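Long-range contacts in protein (superoxide dismutase) (Sulfolobus acidocaldarius, PDB 1B06), which destroys superoxide radicals by converting them, with protons, into hydrogen peroxide and oxygen at a single iron ion held in each subunit: residues 3-8 with 51-56; 39-44 with 75-80; 135-140 with 166-171. All coordinates share one frame; numbering follows the deposited sequence.

Contact 1 (3-8 with 51-56)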
ATOM      1  N   VAL A   3       6.096  26.966 -24.643  1.00 80.88           N
ATOM      2  CA  VAL A   3       5.745  25.742 -25.422  1.00 81.13           C
ATOM      3  C   VAL A   3       6.030  24.495 -24.597  1.00 78.28           C
ATOM      4  O   VAL A   3       7.188  24.166 -24.340  1.00 81.06           O
ATOM      5  CB  VAL A   3       6.563  25.654 -26.733  1.00 83.83           C
ATOM      6  CG1 VAL A   3       5.828  24.786 -27.749  1.00 84.66           C
ATOM      7  CG2 VAL A   3       6.802  27.045 -27.296  1.00 83.27           C
ATOM      8  N   ILE A   4       4.968  23.801 -24.193  1.00 72.84           N
ATOM      9  CA  ILE A   4       5.093  22.588 -23.391  1.00 66.94           C
ATOM     10  C   ILE A   4       6.106  22.770 -22.265  1.00 59.45           C
ATOM     11  O   ILE A   4       7.311  22.604 -22.459  1.00 57.71           O
ATOM     12  CB  ILE A   4       5.529  21.376 -24.248  1.00 70.39           C
ATOM     13  CG1 ILE A   4       5.280  21.665 -25.736  1.00 72.76           C
ATOM     14  CG2 ILE A   4       4.815  20.122 -23.759  1.00 71.80           C
ATOM     15  CD1 ILE A   4       4.297  20.733 -26.425  1.00 70.68           C
ATOM     16  N   GLN A   5       5.609  23.111 -21.085  1.00 52.51           N
ATOM     17  CA  GLN A   5       6.479  23.313 -19.941  1.00 48.60           C
ATOM     18  C   GLN A   5       5.725  23.201 -18.625  1.00 43.49           C
ATOM     19  O   GLN A   5       4.633  23.748 -18.467  1.00 43.34           O
ATOM     20  CB  GLN A   5       7.145  24.684 -20.034  1.00 54.63           C
ATOM     21  CG  GLN A   5       8.009  25.045 -18.844  1.00 60.13           C
ATOM     22  CD  GLN A   5       8.666  26.400 -19.009  1.00 63.34           C
ATOM     23  OE1 GLN A   5       9.834  26.497 -19.385  1.00 64.93           O
ATOM     24  NE2 GLN A   5       7.912  27.459 -18.733  1.00 63.85           N
ATOM     25  N   LEU A   6       6.317  22.476 -17.684  1.00 37.11           N
ATOM     26  CA  LEU A   6       5.727  22.296 -16.367  1.00 30.91           C
ATOM     27  C   LEU A   6       6.562  23.115 -15.387  1.00 31.29           C
ATOM     28  O   LEU A   6       7.762  23.308 -15.595  1.00 32.15           O
ATOM     29  CB  LEU A   6       5.751  20.816 -15.967  1.00 27.00           C
ATOM     30  CG  LEU A   6       5.102  19.804 -16.920  1.00 24.92           C
ATOM     31  CD1 LEU A   6       5.472  18.389 -16.506  1.00 22.51           C
ATOM     32  CD2 LEU A   6       3.600  19.978 -16.899  1.00 23.11           C
ATOM     33  N   LYS A   7       5.926  23.614 -14.332  1.00 29.65           N
ATOM     34  CA  LYS A   7       6.630  24.401 -13.332  1.00 30.48           C
ATOM     35  C   LYS A   7       7.293  23.472 -12.316  1.00 30.14           C
ATOM     36  O   LYS A   7       6.844  22.346 -12.100  1.00 30.51           O
ATOM     37  CB  LYS A   7       5.653  25.340 -12.623  1.00 42.88           C
ATOM     38  CG  LYS A   7       6.304  26.235 -11.577  1.00 60.74           C
ATOM     39  CD  LYS A   7       6.318  27.693 -12.019  1.00 75.30           C
ATOM     40  CE  LYS A   7       7.361  28.501 -11.253  1.00 82.95           C
ATOM     41  NZ  LYS A   7       7.606  29.842 -11.866  1.00 88.11           N
ATOM     42  N   ARG A   8       8.376  23.938 -11.704  1.00 26.25           N
ATOM     43  CA  ARG A   8       9.083  23.141 -10.715  1.00 22.18           C
ATOM     44  C   ARG A   8       8.782  23.661  -9.323  1.00 22.04           C
ATOM     45  O   ARG A   8       8.251  24.757  -9.165  1.00 26.63           O
ATOM     46  CB  ARG A   8      10.587  23.191 -10.970  1.00 20.72           C
ATOM     47  CG  ARG A   8      10.990  22.719 -12.359  1.00 23.59           C
ATOM     48  CD  ARG A   8      10.703  21.234 -12.553  1.00 26.47           C
ATOM     49  NE  ARG A   8      11.274  20.720 -13.795  1.00 26.51           N
ATOM     50  CZ  ARG A   8      10.753  20.928 -15.001  1.00 28.64           C
ATOM     51  NH1 ARG A   8       9.642  21.642 -15.130  1.00 29.08           N
ATOM     52  NH2 ARG A   8      11.346  20.430 -16.078  1.00 23.91           N
ATOM     53  N   ARG A  51      11.736  14.512 -16.390  1.00 17.80           N
ATOM     54  CA  ARG A  51      11.486  13.322 -17.195  1.00 16.69           C
ATOM     55  C   ARG A  51      10.066  13.309 -17.750  1.00 18.41           C
ATOM     56  O   ARG A  51       9.857  12.998 -18.922  1.00 21.37           O
ATOM     57  CB  ARG A  51      11.724  12.058 -16.368  1.00 16.58           C
ATOM     58  CG  ARG A  51      13.130  11.515 -16.492  1.00 17.56           C
ATOM     59  CD  ARG A  51      13.332  10.294 -15.618  1.00 15.44           C
ATOM     60  NE  ARG A  51      12.937   9.054 -16.284  1.00 23.21           N
ATOM     61  CZ  ARG A  51      13.542   8.543 -17.356  1.00 23.78           C
ATOM     62  NH1 ARG A  51      14.578   9.165 -17.899  1.00 24.00           N
ATOM     63  NH2 ARG A  51      13.121   7.395 -17.877  1.00 23.17           N
ATOM     64  N   LEU A  52       9.092  13.646 -16.911  1.00 14.32           N
ATOM     65  CA  LEU A  52       7.703  13.667 -17.354  1.00 18.91           C
ATOM     66  C   LEU A  52       7.530  14.693 -18.475  1.00 18.70           C
ATOM     67  O   LEU A  52       6.812  14.459 -19.449  1.00 19.89           O
ATOM     68  CB  LEU A  52       6.770  14.006 -16.184  1.00 14.61           C
ATOM     69  CG  LEU A  52       5.259  13.930 -16.468  1.00 18.58           C
ATOM     70  CD1 LEU A  52       4.906  12.557 -17.044  1.00 15.31           C
ATOM     71  CD2 LEU A  52       4.475  14.179 -15.186  1.00 16.81           C
ATOM     72  N   GLU A  53       8.192  15.832 -18.329  1.00 17.90           N
ATOM     73  CA  GLU A  53       8.118  16.885 -19.328  1.00 18.23           C
ATOM     74  C   GLU A  53       8.677  16.386 -20.661  1.00 18.66           C
ATOM     75  O   GLU A  53       8.080  16.601 -21.718  1.00 20.37           O
ATOM     76  CB  GLU A  53       8.910  18.098 -18.852  1.00 17.31           C
ATOM     77  CG  GLU A  53       8.644  19.359 -19.628  1.00 17.42           C
ATOM     78  CD  GLU A  53       9.448  20.526 -19.105  1.00 21.12           C
ATOM     79  OE1 GLU A  53      10.688  20.493 -19.229  1.00 24.50           O
ATOM     80  OE2 GLU A  53       8.842  21.473 -18.564  1.00 25.85           O
ATOM     81  N   LYS A  54       9.823  15.717 -20.603  1.00 20.11           N
ATOM     82  CA  LYS A  54      10.469  15.180 -21.799  1.00 23.61           C
ATOM     83  C   LYS A  54       9.548  14.179 -22.478  1.00 24.30           C
ATOM     84  O   LYS A  54       9.414  14.163 -23.703  1.00 26.21           O
ATOM     85  CB  LYS A  54      11.771  14.475 -21.424  1.00 23.74           C
ATOM     86  CG  LYS A  54      12.969  15.388 -21.326  1.00 28.94           C
ATOM     87  CD  LYS A  54      14.248  14.570 -21.226  1.00 42.24           C
ATOM     88  CE  LYS A  54      15.394  15.393 -20.652  1.00 46.97           C
ATOM     89  NZ  LYS A  54      15.820  14.896 -19.309  1.00 56.98           N
ATOM     90  N   LEU A  55       8.925  13.340 -21.658  1.00 17.43           N
ATOM     91  CA  LEU A  55       8.004  12.312 -22.126  1.00 19.65           C
ATOM     92  C   LEU A  55       6.842  12.957 -22.871  1.00 19.33           C
ATOM     93  O   LEU A  55       6.461  12.506 -23.950  1.00 19.06           O
ATOM     94  CB  LEU A  55       7.492  11.512 -20.925  1.00 25.02           C
ATOM     95  CG  LEU A  55       6.427  10.427 -21.058  1.00 24.98           C
ATOM     96  CD1 LEU A  55       6.531   9.512 -19.854  1.00 29.32           C
ATOM     97  CD2 LEU A  55       5.040  11.040 -21.118  1.00 23.24           C
ATOM     98  N   ILE A  56       6.291  14.018 -22.293  1.00 16.90           N
ATOM     99  CA  ILE A  56       5.175  14.722 -22.903  1.00 19.96           C
ATOM    100  C   ILE A  56       5.578  15.369 -24.232  1.00 23.22           C
ATOM    101  O   ILE A  56       4.822  15.331 -25.201  1.00 22.47           O
ATOM    102  CB  ILE A  56       4.624  15.800 -21.947  1.00 17.35           C
ATOM    103  CG1 ILE A  56       4.008  15.128 -20.715  1.00 13.94           C
ATOM    104  CG2 ILE A  56       3.591  16.662 -22.666  1.00 14.70           C
ATOM    105  CD1 ILE A  56       3.565  16.095 -19.636  1.00 10.86           C
TER
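Residues 3-8, an irregular N-terminal run, pass the last turns of helix 27-57 with Leu6 and Glu53 facing each other, their CA atoms 6.6 Å apart. Helix 27-57 is the first arm of the alpha-hairpin domain of the iron/manganese superoxide dismutases, and here Glu53 and its neighbours hold an N-terminal strip whose backbone at Gln5 also bonds to a second subunit. Glu53 does most of this work. Its CG lies anti to the backbone N (chi1 -166°) and its chain is extended, and OE2 accepts the backbone N-H of Leu6 at 2.9 Å through the anti lone pair, in a nearly straight bond of 168°. A carboxylate suits the place because its second oxygen remains for Arg8, whose stronger salt bridge is to Asp50, also on helix 27-57. An alanine in place of Glu53 would probably leave the N-H of Leu6 without its acceptor and Arg8 with Asp50 but without its second carboxylate. The apolar residues fill the flank: Leu6 turns CD1 to CD1 of Ile56 at 4.3 Å, and CG2 of the poorly ordered Ile4 meets CG2 of Ile56 at 3.8 Å. The second subunit packs on Leu6 and Ile56, so these branched side chains also lie at a subunit interface. At the guanidinium of Arg8, whose plane stands 65° from the carboxylate, NH2 gives a weak hydrogen bond, part of a salt bridge, to Glu53 OE1 at 3.2 Å.

Contact 2 (39-44 with 75-80)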
ATOM      1  N   LYS A  39      14.770  19.004   1.537  1.00 19.87           N
ATOM      2  CA  LYS A  39      15.430  19.451   0.318  1.00 19.12           C
ATOM      3  C   LYS A  39      15.467  18.319  -0.702  1.00 15.06           C
ATOM      4  O   LYS A  39      15.291  18.531  -1.896  1.00 15.78           O
ATOM      5  CB  LYS A  39      16.857  19.897   0.629  1.00 23.37           C
ATOM      6  CG  LYS A  39      17.672  20.265  -0.597  1.00 27.78           C
ATOM      7  CD  LYS A  39      18.121  21.719  -0.539  1.00 48.05           C
ATOM      8  CE  LYS A  39      19.614  21.853  -0.203  1.00 56.86           C
ATOM      9  NZ  LYS A  39      20.222  20.594   0.334  1.00 64.20           N
ATOM     10  N   GLY A  40      15.705  17.109  -0.219  1.00 15.25           N
ATOM     11  CA  GLY A  40      15.773  15.965  -1.105  1.00 14.66           C
ATOM     12  C   GLY A  40      14.468  15.652  -1.812  1.00 17.81           C
ATOM     13  O   GLY A  40      14.474  15.178  -2.947  1.00 20.74           O
ATOM     14  N   TYR A  41      13.346  15.911  -1.148  1.00 15.80           N
ATOM     15  CA  TYR A  41      12.041  15.641  -1.744  1.00 15.28           C
ATOM     16  C   TYR A  41      11.765  16.634  -2.862  1.00 15.47           C
ATOM     17  O   TYR A  41      11.146  16.293  -3.862  1.00 16.69           O
ATOM     18  CB  TYR A  41      10.935  15.720  -0.685  1.00 14.93           C
ATOM     19  CG  TYR A  41      11.010  14.643   0.388  1.00 16.57           C
ATOM     20  CD1 TYR A  41      11.165  13.292   0.053  1.00 17.23           C
ATOM     21  CD2 TYR A  41      10.934  14.976   1.743  1.00 17.90           C
ATOM     22  CE1 TYR A  41      11.246  12.305   1.043  1.00 19.62           C
ATOM     23  CE2 TYR A  41      11.016  13.996   2.739  1.00 17.30           C
ATOM     24  CZ  TYR A  41      11.172  12.668   2.383  1.00 18.83           C
ATOM     25  OH  TYR A  41      11.268  11.713   3.371  1.00 19.90           O
ATOM     26  N   VAL A  42      12.227  17.867  -2.686  1.00 16.14           N
ATOM     27  CA  VAL A  42      12.031  18.896  -3.695  1.00 14.11           C
ATOM     28  C   VAL A  42      12.886  18.553  -4.908  1.00 16.81           C
ATOM     29  O   VAL A  42      12.432  18.657  -6.046  1.00 19.01           O
ATOM     30  CB  VAL A  42      12.439  20.280  -3.161  1.00 18.73           C
ATOM     31  CG1 VAL A  42      12.448  21.296  -4.291  1.00 13.90           C
ATOM     32  CG2 VAL A  42      11.476  20.713  -2.068  1.00 12.53           C
ATOM     33  N   ASN A  43      14.124  18.135  -4.663  1.00 14.36           N
ATOM     34  CA  ASN A  43      15.024  17.772  -5.746  1.00 16.45           C
ATOM     35  C   ASN A  43      14.496  16.539  -6.476  1.00 20.94           C
ATOM     36  O   ASN A  43      14.523  16.478  -7.706  1.00 26.02           O
ATOM     37  CB  ASN A  43      16.431  17.479  -5.213  1.00 18.78           C
ATOM     38  CG  ASN A  43      17.201  18.744  -4.849  1.00 27.87           C
ATOM     39  OD1 ASN A  43      18.161  18.693  -4.079  1.00 30.53           O
ATOM     40  ND2 ASN A  43      16.783  19.882  -5.400  1.00 28.25           N
ATOM     41  N   GLY A  44      14.023  15.557  -5.712  1.00 19.31           N
ATOM     42  CA  GLY A  44      13.499  14.340  -6.308  1.00 16.56           C
ATOM     43  C   GLY A  44      12.282  14.603  -7.177  1.00 17.11           C
ATOM     44  O   GLY A  44      12.143  14.047  -8.264  1.00 15.08           O
ATOM     45  N   THR A  75       4.217  10.972  -6.349  1.00 13.93           N
ATOM     46  CA  THR A  75       3.369  11.094  -5.147  1.00 16.22           C
ATOM     47  C   THR A  75       4.254  11.048  -3.928  1.00 10.21           C
ATOM     48  O   THR A  75       4.003  11.731  -2.946  1.00 14.64           O
ATOM     49  CB  THR A  75       2.354   9.944  -4.908  1.00 12.04           C
ATOM     50  OG1 THR A  75       2.614   8.843  -5.780  1.00 19.61           O
ATOM     51  CG2 THR A  75       0.966  10.449  -5.069  1.00 17.32           C
ATOM     52  N   PHE A  76       5.270  10.199  -3.995  1.00  9.65           N
ATOM     53  CA  PHE A  76       6.208  10.054  -2.903  1.00  8.35           C
ATOM     54  C   PHE A  76       6.886  11.390  -2.608  1.00 10.84           C
ATOM     55  O   PHE A  76       6.783  11.928  -1.499  1.00 12.34           O
ATOM     56  CB  PHE A  76       7.263   9.004  -3.255  1.00  2.89           C
ATOM     57  CG  PHE A  76       8.337   8.871  -2.222  1.00  8.22           C
ATOM     58  CD1 PHE A  76       8.028   8.436  -0.935  1.00  9.85           C
ATOM     59  CD2 PHE A  76       9.646   9.236  -2.508  1.00 12.06           C
ATOM     60  CE1 PHE A  76       9.009   8.373   0.059  1.00 10.05           C
ATOM     61  CE2 PHE A  76      10.639   9.176  -1.521  1.00  8.35           C
ATOM     62  CZ  PHE A  76      10.317   8.746  -0.236  1.00 11.04           C
ATOM     63  N   ASN A  77       7.559  11.935  -3.614  1.00  9.96           N
ATOM     64  CA  ASN A  77       8.279  13.192  -3.460  1.00 10.77           C
ATOM     65  C   ASN A  77       7.433  14.450  -3.287  1.00 10.24           C
ATOM     66  O   ASN A  77       7.733  15.277  -2.432  1.00 10.06           O
ATOM     67  CB  ASN A  77       9.238  13.374  -4.631  1.00  9.35           C
ATOM     68  CG  ASN A  77      10.464  12.497  -4.507  1.00 11.42           C
ATOM     69  OD1 ASN A  77      11.250  12.649  -3.580  1.00 14.99           O
ATOM     70  ND2 ASN A  77      10.629  11.571  -5.439  1.00 15.67           N
ATOM     71  N   ILE A  78       6.383  14.607  -4.088  1.00 11.87           N
ATOM     72  CA  ILE A  78       5.552  15.801  -3.974  1.00 12.74           C
ATOM     73  C   ILE A  78       4.866  15.870  -2.610  1.00 13.77           C
ATOM     74  O   ILE A  78       4.777  16.940  -2.004  1.00 12.43           O
ATOM     75  CB  ILE A  78       4.490  15.860  -5.095  1.00 12.29           C
ATOM     76  CG1 ILE A  78       5.187  15.894  -6.461  1.00 12.46           C
ATOM     77  CG2 ILE A  78       3.620  17.105  -4.928  1.00 12.25           C
ATOM     78  CD1 ILE A  78       4.244  16.079  -7.644  1.00  9.30           C
ATOM     79  N   ASN A  79       4.374  14.730  -2.135  1.00 13.61           N
ATOM     80  CA  ASN A  79       3.722  14.678  -0.833  1.00 15.11           C
ATOM     81  C   ASN A  79       4.778  14.914   0.248  1.00 14.54           C
ATOM     82  O   ASN A  79       4.524  15.605   1.233  1.00 16.58           O
ATOM     83  CB  ASN A  79       3.046  13.316  -0.622  1.00 13.54           C
ATOM     84  CG  ASN A  79       1.596  13.305  -1.093  1.00 15.41           C
ATOM     85  OD1 ASN A  79       0.786  14.127  -0.661  1.00 17.58           O
ATOM     86  ND2 ASN A  79       1.262  12.368  -1.983  1.00  8.35           N
ATOM     87  N   GLY A  80       5.965  14.347   0.057  1.00 12.12           N
ATOM     88  CA  GLY A  80       7.026  14.531   1.029  1.00 13.92           C
ATOM     89  C   GLY A  80       7.329  16.008   1.228  1.00 16.42           C
ATOM     90  O   GLY A  80       7.531  16.475   2.350  1.00 13.86           O
TER
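Tyr41 and Asn77 both carry CG anti to the carbonyl carbon and beside the backbone N (chi1 -66° and -76°), while Phe76 has CG anti to its own backbone N. The ring of Tyr41 meets both the amide of Asn77 and the ring of Phe76. Helices 39-44 and 75-80 cross at -134°, their axes approaching to 8.0 Å, and the CA atoms of Tyr41 and Asn77 come within 4.8 Å. Glycines suit so close a crossing. A CB on Gly44 would run into Asn77 OD1, and one on Gly80 would strike Tyr41 CG. With only hydrogens there, Gly80 CA sits over one face of the Tyr41 ring, offset toward the rim, in a CH-pi contact 4.2 Å from the ring centroid.

At its edge, in plane, the same ring meets Asn77 OD1, 3.7 Å from Tyr41 CD1. Tyr41 also turns an edge toward the face of Phe76 in an offset edge-to-face pair, with Tyr41 CE1 3.9 Å from Phe76 CZ. The ring is thus bounded by backbone, amide and aromatic groups, which probably limits its rotation. Asn77 is compact enough to lie against the backbone of the facing helix, its CB 3.6 Å from Tyr41 O, while its ND2 is bonded to Gly73 O within its own helix.

The Tyr41 hydroxyl is hydrogen-bonded to His155, and its ring also meets that of His84, an iron ligand that in turn bonds through ND1 to Gly80 O. The crossing therefore brings the side chain of Tyr41, a second-shell residue, at its nearest atom to about 5 Å from the iron, beside the active site in the alpha-hairpin domain of iron/manganese superoxide dismutases.

Contact 3 (135-140 with 166-171). With FE (Fe (III) ion), chain G.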
ATOM      1  N   TRP A 135       2.604   9.682   8.981  1.00 10.78           N
ATOM      2  CA  TRP A 135       2.142  10.886   9.667  1.00  7.60           C
ATOM      3  C   TRP A 135       0.754  10.667  10.250  1.00 12.11           C
ATOM      4  O   TRP A 135       0.041   9.750   9.842  1.00  9.80           O
ATOM      5  CB  TRP A 135       2.012  12.060   8.689  1.00  7.02           C
ATOM      6  CG  TRP A 135       3.162  12.303   7.778  1.00 10.76           C
ATOM      7  CD1 TRP A 135       3.597  11.500   6.762  1.00  8.76           C
ATOM      8  CD2 TRP A 135       4.004  13.464   7.765  1.00 11.34           C
ATOM      9  NE1 TRP A 135       4.659  12.091   6.116  1.00  8.12           N
ATOM     10  CE2 TRP A 135       4.929  13.297   6.710  1.00 12.39           C
ATOM     11  CE3 TRP A 135       4.066  14.629   8.542  1.00  8.66           C
ATOM     12  CZ2 TRP A 135       5.906  14.253   6.412  1.00 11.08           C
ATOM     13  CZ3 TRP A 135       5.038  15.580   8.245  1.00  7.27           C
ATOM     14  CH2 TRP A 135       5.944  15.386   7.188  1.00  7.52           C
ATOM     15  N   THR A 136       0.376  11.507  11.211  1.00  9.05           N
ATOM     16  CA  THR A 136      -0.973  11.457  11.760  1.00 12.27           C
ATOM     17  C   THR A 136      -1.466  12.861  11.474  1.00 11.19           C
ATOM     18  O   THR A 136      -0.813  13.849  11.815  1.00 12.89           O
ATOM     19  CB  THR A 136      -1.026  11.157  13.260  1.00 12.14           C
ATOM     20  OG1 THR A 136      -0.583   9.812  13.487  1.00 16.41           O
ATOM     21  CG2 THR A 136      -2.463  11.264  13.756  1.00 11.94           C
ATOM     22  N   VAL A 137      -2.609  12.942  10.812  1.00 10.96           N
ATOM     23  CA  VAL A 137      -3.157  14.218  10.396  1.00 11.91           C
ATOM     24  C   VAL A 137      -4.576  14.458  10.877  1.00 10.73           C
ATOM     25  O   VAL A 137      -5.306  13.519  11.186  1.00 15.95           O
ATOM     26  CB  VAL A 137      -3.157  14.289   8.846  1.00 12.91           C
ATOM     27  CG1 VAL A 137      -3.506  15.673   8.379  1.00 20.01           C
ATOM     28  CG2 VAL A 137      -1.795  13.878   8.307  1.00 16.09           C
ATOM     29  N   LEU A 138      -4.950  15.730  10.947  1.00 11.86           N
ATOM     30  CA  LEU A 138      -6.304  16.115  11.315  1.00 14.57           C
ATOM     31  C   LEU A 138      -6.814  16.927  10.130  1.00 15.12           C
ATOM     32  O   LEU A 138      -6.289  18.007   9.840  1.00 13.69           O
ATOM     33  CB  LEU A 138      -6.327  16.980  12.575  1.00 10.84           C
ATOM     34  CG  LEU A 138      -7.760  17.351  12.973  1.00 13.92           C
ATOM     35  CD1 LEU A 138      -8.471  16.106  13.479  1.00 17.01           C
ATOM     36  CD2 LEU A 138      -7.761  18.429  14.041  1.00 17.99           C
ATOM     37  N   TYR A 139      -7.808  16.389   9.428  1.00 12.07           N
ATOM     38  CA  TYR A 139      -8.385  17.066   8.273  1.00 12.82           C
ATOM     39  C   TYR A 139      -9.667  17.752   8.694  1.00 15.38           C
ATOM     40  O   TYR A 139     -10.248  17.433   9.726  1.00 17.74           O
ATOM     41  CB  TYR A 139      -8.783  16.076   7.165  1.00 11.18           C
ATOM     42  CG  TYR A 139      -7.690  15.213   6.589  1.00 13.93           C
ATOM     43  CD1 TYR A 139      -6.765  15.735   5.687  1.00 14.26           C
ATOM     44  CD2 TYR A 139      -7.608  13.857   6.911  1.00 12.93           C
ATOM     45  CE1 TYR A 139      -5.779  14.928   5.116  1.00 14.28           C
ATOM     46  CE2 TYR A 139      -6.631  13.041   6.350  1.00 15.56           C
ATOM     47  CZ  TYR A 139      -5.719  13.581   5.452  1.00 15.78           C
ATOM     48  OH  TYR A 139      -4.751  12.779   4.898  1.00 17.80           O
ATOM     49  N   TYR A 140     -10.111  18.699   7.882  1.00 13.64           N
ATOM     50  CA  TYR A 140     -11.377  19.345   8.143  1.00 17.96           C
ATOM     51  C   TYR A 140     -12.231  18.950   6.949  1.00 16.13           C
ATOM     52  O   TYR A 140     -11.880  19.260   5.811  1.00 15.14           O
ATOM     53  CB  TYR A 140     -11.259  20.863   8.190  1.00 15.02           C
ATOM     54  CG  TYR A 140     -12.624  21.506   8.195  1.00 15.53           C
ATOM     55  CD1 TYR A 140     -13.540  21.216   9.206  1.00 15.78           C
ATOM     56  CD2 TYR A 140     -13.021  22.366   7.170  1.00 17.00           C
ATOM     57  CE1 TYR A 140     -14.818  21.762   9.198  1.00 16.64           C
ATOM     58  CE2 TYR A 140     -14.300  22.920   7.152  1.00 17.98           C
ATOM     59  CZ  TYR A 140     -15.194  22.611   8.170  1.00 21.08           C
ATOM     60  OH  TYR A 140     -16.464  23.145   8.164  1.00 25.29           O
ATOM     61  N   ILE A 166      -5.195  20.411   8.923  1.00 20.38           N
ATOM     62  CA  ILE A 166      -5.294  21.415   9.984  1.00 14.29           C
ATOM     63  C   ILE A 166      -4.175  21.240  11.017  1.00 19.15           C
ATOM     64  O   ILE A 166      -3.597  22.219  11.496  1.00 16.62           O
ATOM     65  CB  ILE A 166      -6.655  21.322  10.723  1.00 16.40           C
ATOM     66  CG1 ILE A 166      -7.807  21.571   9.749  1.00 13.43           C
ATOM     67  CG2 ILE A 166      -6.707  22.335  11.859  1.00 11.60           C
ATOM     68  CD1 ILE A 166      -7.739  22.918   9.047  1.00 16.05           C
ATOM     69  N   LEU A 167      -3.886  19.983  11.352  1.00 16.92           N
ATOM     70  CA  LEU A 167      -2.855  19.630  12.326  1.00 15.47           C
ATOM     71  C   LEU A 167      -2.084  18.424  11.795  1.00 15.66           C
ATOM     72  O   LEU A 167      -2.666  17.539  11.174  1.00 16.98           O
ATOM     73  CB  LEU A 167      -3.508  19.286  13.672  1.00 15.12           C
ATOM     74  CG  LEU A 167      -2.594  19.039  14.879  1.00 17.63           C
ATOM     75  CD1 LEU A 167      -1.892  20.325  15.273  1.00 17.63           C
ATOM     76  CD2 LEU A 167      -3.423  18.510  16.046  1.00 16.29           C
ATOM     77  N   ILE A 168      -0.779  18.376  12.041  1.00 15.07           N
ATOM     78  CA  ILE A 168       0.013  17.264  11.533  1.00 12.89           C
ATOM     79  C   ILE A 168       1.286  16.962  12.316  1.00 13.00           C
ATOM     80  O   ILE A 168       1.964  17.869  12.798  1.00 15.81           O
ATOM     81  CB  ILE A 168       0.405  17.527  10.065  1.00 16.13           C
ATOM     82  CG1 ILE A 168       1.128  16.312   9.481  1.00 20.55           C
ATOM     83  CG2 ILE A 168       1.278  18.768   9.983  1.00 14.04           C
ATOM     84  CD1 ILE A 168       1.109  16.268   7.970  1.00 23.39           C
ATOM     85  N   VAL A 169       1.607  15.676  12.432  1.00 12.22           N
ATOM     86  CA  VAL A 169       2.815  15.233  13.126  1.00 12.60           C
ATOM     87  C   VAL A 169       3.567  14.256  12.248  1.00 11.40           C
ATOM     88  O   VAL A 169       2.990  13.275  11.773  1.00 10.70           O
ATOM     89  CB  VAL A 169       2.532  14.458  14.424  1.00 13.95           C
ATOM     90  CG1 VAL A 169       3.589  14.795  15.443  1.00 12.66           C
ATOM     91  CG2 VAL A 169       1.149  14.743  14.929  1.00 21.26           C
ATOM     92  N   ASP A 170       4.853  14.515  12.051  1.00  7.33           N
ATOM     93  CA  ASP A 170       5.701  13.642  11.250  1.00 10.81           C
ATOM     94  C   ASP A 170       6.085  12.473  12.138  1.00 12.10           C
ATOM     95  O   ASP A 170       6.553  12.678  13.260  1.00 16.33           O
ATOM     96  CB  ASP A 170       6.962  14.392  10.809  1.00  9.91           C
ATOM     97  CG  ASP A 170       7.785  13.620   9.791  1.00  9.58           C
ATOM     98  OD1 ASP A 170       7.506  12.424   9.535  1.00  5.17           O
ATOM     99  OD2 ASP A 170       8.730  14.221   9.242  1.00 17.80           O
ATOM    100  N   GLU A 171       5.892  11.251  11.649  1.00 12.54           N
ATOM    101  CA  GLU A 171       6.229  10.075  12.437  1.00 10.68           C
ATOM    102  C   GLU A 171       7.247   9.163  11.768  1.00 12.03           C
ATOM    103  O   GLU A 171       7.380   7.992  12.130  1.00 13.14           O
ATOM    104  CB  GLU A 171       4.962   9.295  12.797  1.00 14.56           C
ATOM    105  CG  GLU A 171       4.210   9.890  13.988  1.00 13.76           C
ATOM    106  CD  GLU A 171       3.069   9.008  14.453  1.00 18.47           C
ATOM    107  OE1 GLU A 171       3.322   8.029  15.192  1.00 15.50           O
ATOM    108  OE2 GLU A 171       1.915   9.293  14.075  1.00 19.07           O
TER
HETATM  109 FE    FE G 322      10.058  14.034   7.952  1.00 18.06          FE
HETATM  110  O   HOH W   1       8.831  12.681   6.960  1.00 15.16           O
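Ile166 and Leu167 both face Leu138, forming a classic beta bulge in an otherwise regular antiparallel pairing. Leu138 O takes the N-H of Ile166 at 2.8 Å, almost in line with the carbonyl, and a weaker, longer bond from the N-H of Leu167. Beyond the bulge, Thr136 and Val169 form a hydrogen-bonded pair, flanked by the non-hydrogen-bonded pairs Val137 with Ile168 and Trp135 with Asp170.

On the face bearing Trp135, the indole and the carboxylate of Asp170 are stacked with their planes 10° apart. Asp170 CB comes over the six-membered ring, 3.4 Å from Trp135 CZ3, and OD1 lies above the centre of the indole. The broad, flat tryptophan thereby covers the carboxylate and, probably, restricts its rotation. Asp170 has CG anti to the backbone N (chi1 -171°), and its OD2 binds the iron at 1.9 Å. Its OD1 accepts the backbone N-H of Phe172, a second-shell bond that probably helps fix the carboxylate's turn. Ile168 CD1 touches Trp135 CE3 at 3.4 Å and Val137 CG2 at 3.8 Å; isoleucine and valine are beta-branched residues, suited to a strand, and pack together on this face.

On the opposite face, the short side chain of Thr136 gives its OG1 hydrogen to Glu171 OE2 at 2.6 Å, met nearly along the C-O axis; the other oxygen of Glu171 is bridged to Arg184. His33, His84, His174 and a water complete the iron's ligands. An outer strand of the sheet delivering the aspartate ligand, stacked on the face of a second-shell tryptophan, is characteristic of the C-terminal domain of iron/manganese superoxide dismutases.

How the contacts relate
From the N terminus, residues 3-8 lead toward helix 27-57 and contact 1 closes a long loop by laying them against its C-terminal end. Contact 2 opens within that loop, at 39-44, and closes beyond it at 75-80, so the two cross along the chain. Both use helix 27-57 and both touch the second subunit, but their centres lie about 17 Å apart: contact 1 ties down the N-terminal strip, whereas contact 2 joins the two long helices of the hairpin. Contact 3 follows in series and joins the central and an outer strand of the C-terminal sheet. Its nearest atoms are about 5 Å from contact 2, and the iron site lies where the two domains meet.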